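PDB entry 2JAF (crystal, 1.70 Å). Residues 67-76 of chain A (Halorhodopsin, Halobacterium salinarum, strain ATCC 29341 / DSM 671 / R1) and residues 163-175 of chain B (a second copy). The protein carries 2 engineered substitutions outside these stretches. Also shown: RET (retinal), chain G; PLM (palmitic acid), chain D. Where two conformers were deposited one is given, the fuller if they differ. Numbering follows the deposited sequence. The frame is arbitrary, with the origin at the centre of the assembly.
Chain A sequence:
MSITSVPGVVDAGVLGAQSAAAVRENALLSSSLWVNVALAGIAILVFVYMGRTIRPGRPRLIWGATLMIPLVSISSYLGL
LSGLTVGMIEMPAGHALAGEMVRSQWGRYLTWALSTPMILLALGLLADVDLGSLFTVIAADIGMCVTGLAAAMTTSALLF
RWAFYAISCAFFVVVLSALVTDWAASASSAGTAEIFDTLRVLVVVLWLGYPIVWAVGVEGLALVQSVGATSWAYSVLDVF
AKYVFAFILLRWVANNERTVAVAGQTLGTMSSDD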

ATOM      1  N   LEU A  67      15.294   9.762  -7.940  1.00 32.37           N
ATOM      2  CA  LEU A  67      15.163  11.008  -7.191  1.00 32.91           C
ATOM      3  C   LEU A  67      14.348  10.830  -5.918  1.00 31.52           C
ATOM      4  O   LEU A  67      14.597  11.488  -4.907  1.00 32.29           O
ATOM      5  CB  LEU A  67      14.486  12.081  -8.053  1.00 34.76           C
ATOM      6  CG  LEU A  67      15.383  12.894  -8.986  1.00 37.14           C
ATOM      7  CD1 LEU A  67      14.527  13.816  -9.844  1.00 38.21           C
ATOM      8  CD2 LEU A  67      16.375  13.701  -8.153  1.00 37.73           C
ATOM      9  N   MET A  68      13.369   9.942  -5.971  1.00 29.99           N
ATOM     10  CA  MET A  68      12.514   9.722  -4.819  1.00 29.31           C
ATOM     11  C   MET A  68      13.103   8.897  -3.696  1.00 28.24           C
ATOM     12  O   MET A  68      12.574   8.908  -2.590  1.00 27.54           O
ATOM     13  CB  MET A  68      11.206   9.105  -5.261  1.00 30.02           C
ATOM     14  CG  MET A  68      10.305  10.120  -5.919  1.00 33.79           C
ATOM     15  SD  MET A  68       8.688   9.439  -6.037  1.00 33.41           S
ATOM     16  CE  MET A  68       8.836   8.596  -7.600  1.00 32.97           C
ATOM     17  N   ILE A  69      14.185   8.179  -3.970  1.00 25.89           N
ATOM     18  CA  ILE A  69      14.806   7.383  -2.923  1.00 24.08           C
ATOM     19  C   ILE A  69      15.223   8.316  -1.790  1.00 24.06           C
ATOM     20  O   ILE A  69      14.877   8.079  -0.634  1.00 22.79           O
ATOM     21  CB  ILE A  69      16.012   6.583  -3.471  1.00 24.85           C
ATOM     22  CG1 ILE A  69      15.498   5.495  -4.419  1.00 24.74           C
ATOM     23  CG2 ILE A  69      16.814   5.972  -2.319  1.00 23.79           C
ATOM     24  CD1 ILE A  69      16.572   4.791  -5.228  1.00 26.06           C
ATOM     25  N   PRO A  70      15.954   9.404  -2.102  1.00 24.72           N
ATOM     26  CA  PRO A  70      16.343  10.299  -1.010  1.00 24.50           C
ATOM     27  C   PRO A  70      15.169  11.142  -0.506  1.00 26.18           C
ATOM     28  O   PRO A  70      15.187  11.624   0.627  1.00 24.57           O
ATOM     29  CB  PRO A  70      17.461  11.137  -1.630  1.00 25.72           C
ATOM     30  CG  PRO A  70      17.087  11.180  -3.084  1.00 24.42           C
ATOM     31  CD  PRO A  70      16.662   9.757  -3.348  1.00 23.69           C
ATOM     32  N   LEU A  71      14.146  11.311  -1.344  1.00 26.31           N
ATOM     33  CA  LEU A  71      12.962  12.073  -0.946  1.00 26.66           C
ATOM     34  C   LEU A  71      12.230  11.320   0.167  1.00 25.18           C
ATOM     35  O   LEU A  71      11.840  11.912   1.174  1.00 25.50           O
ATOM     36  CB  LEU A  71      12.029  12.280  -2.138  1.00 28.39           C
ATOM     37  CG  LEU A  71      12.421  13.411  -3.090  1.00 31.69           C
ATOM     38  CD1 LEU A  71      11.542  13.373  -4.331  1.00 33.13           C
ATOM     39  CD2 LEU A  71      12.280  14.745  -2.364  1.00 32.59           C
ATOM     40  N   VAL A  72      12.051  10.014  -0.018  1.00 21.97           N
ATOM     41  CA  VAL A  72      11.386   9.192   0.997  1.00 22.16           C
ATOM     42  C   VAL A  72      12.273   9.134   2.242  1.00 21.38           C
ATOM     43  O   VAL A  72      11.785   9.153   3.380  1.00 22.36           O
ATOM     44  CB  VAL A  72      11.146   7.748   0.485  1.00 22.91           C
ATOM     45  CG1 VAL A  72      10.481   6.896   1.587  1.00 20.66           C
ATOM     46  CG2 VAL A  72      10.276   7.783  -0.764  1.00 20.45           C
ATOM     47  N   SER A  73      13.584   9.071   2.025  1.00 20.96           N
ATOM     48  CA  SER A  73      14.534   9.015   3.132  1.00 21.60           C
ATOM     49  C   SER A  73      14.429  10.247   4.035  1.00 22.32           C
ATOM     50  O   SER A  73      14.371  10.118   5.255  1.00 22.65           O
ATOM     51  CB  SER A  73      15.964   8.893   2.595  1.00 24.11           C
ATOM     52  OG  SER A  73      16.897   8.757   3.652  1.00 24.95           O
ATOM     53  N   ILE A  74      14.404  11.440   3.443  1.00 21.52           N
ATOM     54  CA  ILE A  74      14.304  12.656   4.250  1.00 24.66           C
ATOM     55  C   ILE A  74      13.031  12.616   5.076  1.00 23.65           C
ATOM     56  O   ILE A  74      13.026  13.002   6.247  1.00 23.55           O
ATOM     57  CB  ILE A  74      14.279  13.937   3.389  1.00 27.31           C
ATOM     58  CG1 ILE A  74      15.589  14.073   2.621  1.00 30.80           C
ATOM     59  CG2 ILE A  74      14.077  15.154   4.289  1.00 31.92           C
ATOM     60  CD1 ILE A  74      15.678  15.331   1.783  1.00 32.69           C
ATOM     61  N   SER A  75      11.950  12.148   4.460  0.50 23.99           N
ATOM     62  CA  SER A  75      10.666  12.041   5.142  0.50 23.60           C
ATOM     63  C   SER A  75      10.810  11.158   6.376  0.50 24.07           C
ATOM     64  O   SER A  75      10.283  11.471   7.441  0.50 24.11           O
ATOM     65  CB  SER A  75       9.619  11.429   4.211  0.50 24.55           C
ATOM     66  OG  SER A  75       8.427  11.126   4.917  0.50 26.98           O
ATOM     67  N   SER A  76      11.535  10.056   6.224  1.00 22.92           N
ATOM     68  CA  SER A  76      11.734   9.126   7.327  1.00 22.36           C
ATOM     69  C   SER A  76      12.459   9.794   8.492  1.00 22.41           C
ATOM     70  O   SER A  76      12.020   9.712   9.640  1.00 22.09           O
ATOM     71  CB  SER A  76      12.536   7.909   6.867  1.00 22.53           C
ATOM     72  OG  SER A  76      12.718   6.998   7.941  1.00 25.11           O
TER
ATOM     73  N   ALA B 163       7.945  21.206   7.368  1.00 19.78           N
ATOM     74  CA  ALA B 163       8.950  20.488   6.595  1.00 18.43           C
ATOM     75  C   ALA B 163       8.247  19.341   5.856  1.00 19.11           C
ATOM     76  O   ALA B 163       8.569  19.041   4.705  1.00 20.23           O
ATOM     77  CB  ALA B 163      10.050  19.946   7.517  1.00 17.98           C
ATOM     78  N   PHE B 164       7.278  18.700   6.511  1.00 19.90           N
ATOM     79  CA  PHE B 164       6.539  17.615   5.862  1.00 19.11           C
ATOM     80  C   PHE B 164       5.698  18.190   4.717  1.00 19.89           C
ATOM     81  O   PHE B 164       5.566  17.573   3.654  1.00 21.63           O
ATOM     82  CB  PHE B 164       5.619  16.897   6.858  1.00 18.36           C
ATOM     83  CG  PHE B 164       6.288  15.775   7.619  1.00 19.66           C
ATOM     84  CD1 PHE B 164       6.882  14.710   6.941  1.00 19.86           C
ATOM     85  CD2 PHE B 164       6.293  15.768   9.015  1.00 20.69           C
ATOM     86  CE1 PHE B 164       7.472  13.647   7.644  1.00 22.34           C
ATOM     87  CE2 PHE B 164       6.880  14.714   9.729  1.00 20.86           C
ATOM     88  CZ  PHE B 164       7.470  13.653   9.042  1.00 22.81           C
ATOM     89  N   TYR B 165       5.126  19.368   4.945  1.00 19.25           N
ATOM     90  CA  TYR B 165       4.310  20.025   3.926  1.00 17.99           C
ATOM     91  C   TYR B 165       5.182  20.262   2.698  1.00 20.04           C
ATOM     92  O   TYR B 165       4.753  20.023   1.573  1.00 18.47           O
ATOM     93  CB  TYR B 165       3.759  21.353   4.468  1.00 18.40           C
ATOM     94  CG  TYR B 165       2.926  22.162   3.486  1.00 17.93           C
ATOM     95  CD1 TYR B 165       3.533  22.985   2.530  1.00 18.53           C
ATOM     96  CD2 TYR B 165       1.532  22.130   3.537  1.00 20.25           C
ATOM     97  CE1 TYR B 165       2.759  23.764   1.649  1.00 18.21           C
ATOM     98  CE2 TYR B 165       0.752  22.896   2.660  1.00 18.50           C
ATOM     99  CZ  TYR B 165       1.373  23.708   1.723  1.00 17.86           C
ATOM    100  OH  TYR B 165       0.602  24.445   0.852  1.00 19.06           O
ATOM    101  N   ALA B 166       6.417  20.711   2.921  1.00 20.51           N
ATOM    102  CA  ALA B 166       7.341  20.969   1.819  1.00 19.77           C
ATOM    103  C   ALA B 166       7.698  19.694   1.039  1.00 20.69           C
ATOM    104  O   ALA B 166       7.735  19.699  -0.193  1.00 19.89           O
ATOM    105  CB  ALA B 166       8.625  21.645   2.362  1.00 20.89           C
ATOM    106  N   ILE B 167       7.981  18.604   1.748  1.00 19.71           N
ATOM    107  CA  ILE B 167       8.323  17.348   1.086  1.00 20.96           C
ATOM    108  C   ILE B 167       7.118  16.813   0.315  1.00 20.47           C
ATOM    109  O   ILE B 167       7.261  16.250  -0.771  1.00 21.79           O
ATOM    110  CB  ILE B 167       8.795  16.283   2.103  1.00 23.03           C
ATOM    111  CG1 ILE B 167      10.109  16.726   2.747  1.00 25.77           C
ATOM    112  CG2 ILE B 167       9.012  14.944   1.404  1.00 26.21           C
ATOM    113  CD1 ILE B 167      11.262  16.845   1.763  1.00 30.94           C
ATOM    114  N   SER B 168       5.929  16.994   0.873  1.00 19.27           N
ATOM    115  CA  SER B 168       4.715  16.549   0.198  1.00 18.54           C
ATOM    116  C   SER B 168       4.610  17.302  -1.134  1.00 19.36           C
ATOM    117  O   SER B 168       4.224  16.729  -2.153  1.00 20.48           O
ATOM    118  CB  SER B 168       3.495  16.849   1.070  1.00 19.58           C
ATOM    119  OG  SER B 168       2.298  16.413   0.456  1.00 21.10           O
ATOM    120  N   CYS B 169       4.957  18.586  -1.119  1.00 19.34           N
ATOM    121  CA  CYS B 169       4.916  19.401  -2.339  1.00 19.65           C
ATOM    122  C   CYS B 169       5.899  18.840  -3.364  1.00 19.13           C
ATOM    123  O   CYS B 169       5.629  18.837  -4.568  1.00 18.68           O
ATOM    124  CB  CYS B 169       5.277  20.862  -2.026  1.00 20.37           C
ATOM    125  SG  CYS B 169       3.967  21.841  -1.212  1.00 20.96           S
ATOM    126  N   ALA B 170       7.046  18.369  -2.890  1.00 20.26           N
ATOM    127  CA  ALA B 170       8.053  17.801  -3.783  1.00 19.03           C
ATOM    128  C   ALA B 170       7.502  16.558  -4.489  1.00 20.91           C
ATOM    129  O   ALA B 170       7.725  16.364  -5.681  1.00 21.52           O
ATOM    130  CB  ALA B 170       9.309  17.451  -2.999  1.00 21.63           C
ATOM    131  N   PHE B 171       6.794  15.707  -3.754  1.00 19.70           N
ATOM    132  CA  PHE B 171       6.214  14.516  -4.363  1.00 19.25           C
ATOM    133  C   PHE B 171       5.161  14.928  -5.387  1.00 21.56           C
ATOM    134  O   PHE B 171       5.036  14.316  -6.453  1.00 21.13           O
ATOM    135  CB  PHE B 171       5.569  13.620  -3.304  1.00 19.77           C
ATOM    136  CG  PHE B 171       6.551  12.769  -2.548  1.00 20.13           C
ATOM    137  CD1 PHE B 171       7.289  11.791  -3.204  1.00 20.77           C
ATOM    138  CD2 PHE B 171       6.710  12.922  -1.173  1.00 21.69           C
ATOM    139  CE1 PHE B 171       8.177  10.965  -2.500  1.00 19.00           C
ATOM    140  CE2 PHE B 171       7.592  12.103  -0.463  1.00 21.52           C
ATOM    141  CZ  PHE B 171       8.323  11.127  -1.129  1.00 20.78           C
ATOM    142  N   PHE B 172       4.417  15.977  -5.054  1.00 21.27           N
ATOM    143  CA  PHE B 172       3.368  16.492  -5.930  1.00 21.58           C
ATOM    144  C   PHE B 172       3.989  16.909  -7.258  1.00 22.26           C
ATOM    145  O   PHE B 172       3.416  16.670  -8.326  1.00 22.26           O
ATOM    146  CB  PHE B 172       2.677  17.677  -5.242  1.00 23.52           C
ATOM    147  CG  PHE B 172       1.549  18.291  -6.035  1.00 24.50           C
ATOM    148  CD1 PHE B 172       0.721  17.507  -6.836  1.00 27.39           C
ATOM    149  CD2 PHE B 172       1.279  19.651  -5.925  1.00 26.19           C
ATOM    150  CE1 PHE B 172      -0.367  18.072  -7.517  1.00 27.67           C
ATOM    151  CE2 PHE B 172       0.198  20.232  -6.596  1.00 29.33           C
ATOM    152  CZ  PHE B 172      -0.628  19.439  -7.394  1.00 29.69           C
ATOM    153  N   VAL B 173       5.170  17.517  -7.191  1.00 21.53           N
ATOM    154  CA  VAL B 173       5.861  17.955  -8.398  1.00 22.27           C
ATOM    155  C   VAL B 173       6.257  16.761  -9.265  1.00 22.45           C
ATOM    156  O   VAL B 173       6.245  16.851 -10.491  1.00 22.75           O
ATOM    157  CB  VAL B 173       7.110  18.803  -8.052  1.00 24.04           C
ATOM    158  CG1 VAL B 173       7.969  19.022  -9.297  1.00 24.09           C
ATOM    159  CG2 VAL B 173       6.670  20.157  -7.499  1.00 23.06           C
ATOM    160  N   VAL B 174       6.600  15.638  -8.634  1.00 22.34           N
ATOM    161  CA  VAL B 174       6.960  14.439  -9.390  1.00 22.29           C
ATOM    162  C   VAL B 174       5.730  13.969 -10.158  1.00 22.82           C
ATOM    163  O   VAL B 174       5.822  13.583 -11.327  1.00 24.47           O
ATOM    164  CB  VAL B 174       7.427  13.297  -8.470  1.00 22.46           C
ATOM    165  CG1 VAL B 174       7.679  12.040  -9.300  1.00 20.38           C
ATOM    166  CG2 VAL B 174       8.695  13.707  -7.731  1.00 21.70           C
ATOM    167  N   VAL B 175       4.579  14.005  -9.495  1.00 22.44           N
ATOM    168  CA  VAL B 175       3.322  13.607 -10.124  1.00 23.62           C
ATOM    169  C   VAL B 175       3.013  14.512 -11.313  1.00 25.90           C
ATOM    170  O   VAL B 175       2.706  14.035 -12.411  1.00 26.76           O
ATOM    171  CB  VAL B 175       2.137  13.692  -9.130  1.00 23.46           C
ATOM    172  CG1 VAL B 175       0.815  13.511  -9.868  1.00 23.62           C
ATOM    173  CG2 VAL B 175       2.288  12.625  -8.047  1.00 22.89           C
TER
HETATM  174  C1  RET G 900      -1.590  18.298   1.117  1.00 22.24           C
HETATM  175  C2  RET G 900      -0.652  19.038   2.185  1.00 21.40           C
HETATM  176  C3  RET G 900       0.873  18.956   1.937  1.00 21.35           C
HETATM  177  C4  RET G 900       1.249  19.588   0.519  1.00 21.32           C
HETATM  178  C5  RET G 900       0.392  19.050  -0.696  1.00 20.60           C
HETATM  179  C6  RET G 900      -1.005  18.421  -0.441  1.00 22.02           C
HETATM  180  C7  RET G 900      -1.726  17.833  -1.620  1.00 21.02           C
HETATM  181  C8  RET G 900      -2.876  17.115  -1.730  1.00 18.79           C
HETATM  182  C9  RET G 900      -3.554  16.831  -2.967  1.00 19.79           C
HETATM  183  C10 RET G 900      -4.766  16.188  -2.708  1.00 20.94           C
HETATM  184  C11 RET G 900      -5.662  15.806  -3.683  1.00 20.52           C
HETATM  185  C12 RET G 900      -6.883  15.220  -3.312  1.00 20.10           C
HETATM  186  C13 RET G 900      -7.853  14.715  -4.271  1.00 21.77           C
HETATM  187  C14 RET G 900      -8.982  14.118  -3.639  1.00 22.82           C
HETATM  188  C15 RET G 900      -9.949  13.376  -4.277  1.00 24.48           C
HETATM  189  C16 RET G 900      -1.619  16.806   1.612  1.00 21.85           C
HETATM  190  C17 RET G 900      -3.048  18.978   1.279  1.00 21.17           C
HETATM  191  C18 RET G 900       1.025  19.219  -2.068  1.00 21.23           C
HETATM  192  C19 RET G 900      -3.011  17.380  -4.403  1.00 21.06           C
HETATM  193  C20 RET G 900      -7.673  14.860  -5.794  1.00 21.97           C
HETATM  194  C1  PLM D 700       7.045   9.185   7.415  1.00 59.99           C
HETATM  195  O1  PLM D 700       6.717  10.085   8.206  1.00 59.93           O
HETATM  196  O2  PLM D 700       8.101   9.240   6.747  1.00 60.88           O
HETATM  197  C2  PLM D 700       6.111   7.993   7.289  1.00 59.60           C
HETATM  198  C3  PLM D 700       5.733   7.587   5.869  1.00 59.28           C
HETATM  199  C4  PLM D 700       4.822   6.371   5.960  1.00 59.22           C
HETATM  200  C5  PLM D 700       4.414   5.929   4.571  1.00 59.53           C
HETATM  201  C6  PLM D 700       4.733   4.479   4.301  1.00 59.02           C
HETATM  202  C7  PLM D 700       4.005   4.142   3.016  1.00 59.00           C
HETATM  203  C8  PLM D 700       4.219   2.707   2.596  1.00 59.54           C
HETATM  204  C9  PLM D 700       3.486   2.460   1.289  1.00 60.18           C
HETATM  205  CA  PLM D 700       3.645   1.020   0.838  1.00 60.11           C
HETATM  206  CB  PLM D 700       3.336   0.661  -0.608  1.00 60.27           C
HETATM  207  CC  PLM D 700       4.184   1.314  -1.688  1.00 60.28           C
HETATM  208  CD  PLM D 700       3.744   0.772  -3.035  1.00 60.37           C
HETATM  209  CE  PLM D 700       4.573   1.380  -4.167  1.00 60.82           C
HETATM  210  CF  PLM D 700       3.942   0.978  -5.493  1.00 61.28           C
HETATM  211  CG  PLM D 700       4.735   1.550  -6.658  1.00 62.16           C

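Two helices from separate copies of halorhodopsin run nearly antiparallel, their N-to-C directions 161° apart and their axes 10.5 Å apart at closest approach. That spacing leaves room for large side chains between the backbones, and no hydrogen bond crosses directly from one stretch to the other. Most amides bond within their own helix: V72(A) N bonds to M68(A) O at 2.8 Å, and I167(B) N to A163(B) O at 3.0 Å. Chain A is kinked where I69(A) N and P70(A) N have no bond to the turn before, the proline having no N–H. What remains for the contact is largely shape and apolar packing; in all, 473 Å² is buried, summed over both sides.

Along chain B the meeting residues are F164(B), I167(B), A170(B), F171(B) and V174(B), a spacing that, about a turn apart each time with A170(B) and F171(B) side by side, keeps one stripe of the helix facing its neighbour. F164(B) opens the series. Its CA-to-CB bond points sideways, but chi1 near -87° (m) brings the ring's end nearer, so that CE1 lies 3.6 Å from S75(A) O. The carbonyl oxygen sits at the ring edge, where the C–H groups carry slight positive charge. S75(A) OG, in the conformer given, donates a hydrogen bond to O2 of the palmitic acid at 2.6 Å, while F164(B) CE1 comes within 3.7 Å of the lipid's O1. The fatty acid head thus touches both helices and gives the serine hydroxyl a polar partner.

One turn on, I167(B) points toward chain A and reaches two residues: its CD1 meets I74(A) CG2 at 4.1 Å, and its CG2 lies 4.2 Å from L71(A) O. S168(B) belongs to another side of the helix, with its OG 3.3 Å from C3 of retinal.

A170(B) also points toward chain A but offers just a methyl, whose CB packs against L71(A) CD2 at 4.1 Å. The longer leucine spans the gap to the small residue. Next to it, F171(B) gives up the most surface of any residue here, 79 Å². Its CZ touches L71(A) CB at 4.0 Å and V72(A) CG2 at 3.9 Å, the valine at the ring edge. M68(A) SD approaches the same edge, 3.9 Å from CE1 and 5.0 Å from the ring centroid, a sulfur-aromatic contact almost exactly in the ring plane.

V174(B) closes the stripe: its CG1 meets M68(A) CE at 4.0 Å, and its CG2 lies 4.4 Å from L71(A) CD1. L71(A) therefore touches four successive members of the stripe, from I167(B) to V174(B). The rule is that side chains of differing length fill the space between the axes, the long L71(A) reaching the small A170(B), while the palmitic acid head takes the serine's hydrogen bond at one end.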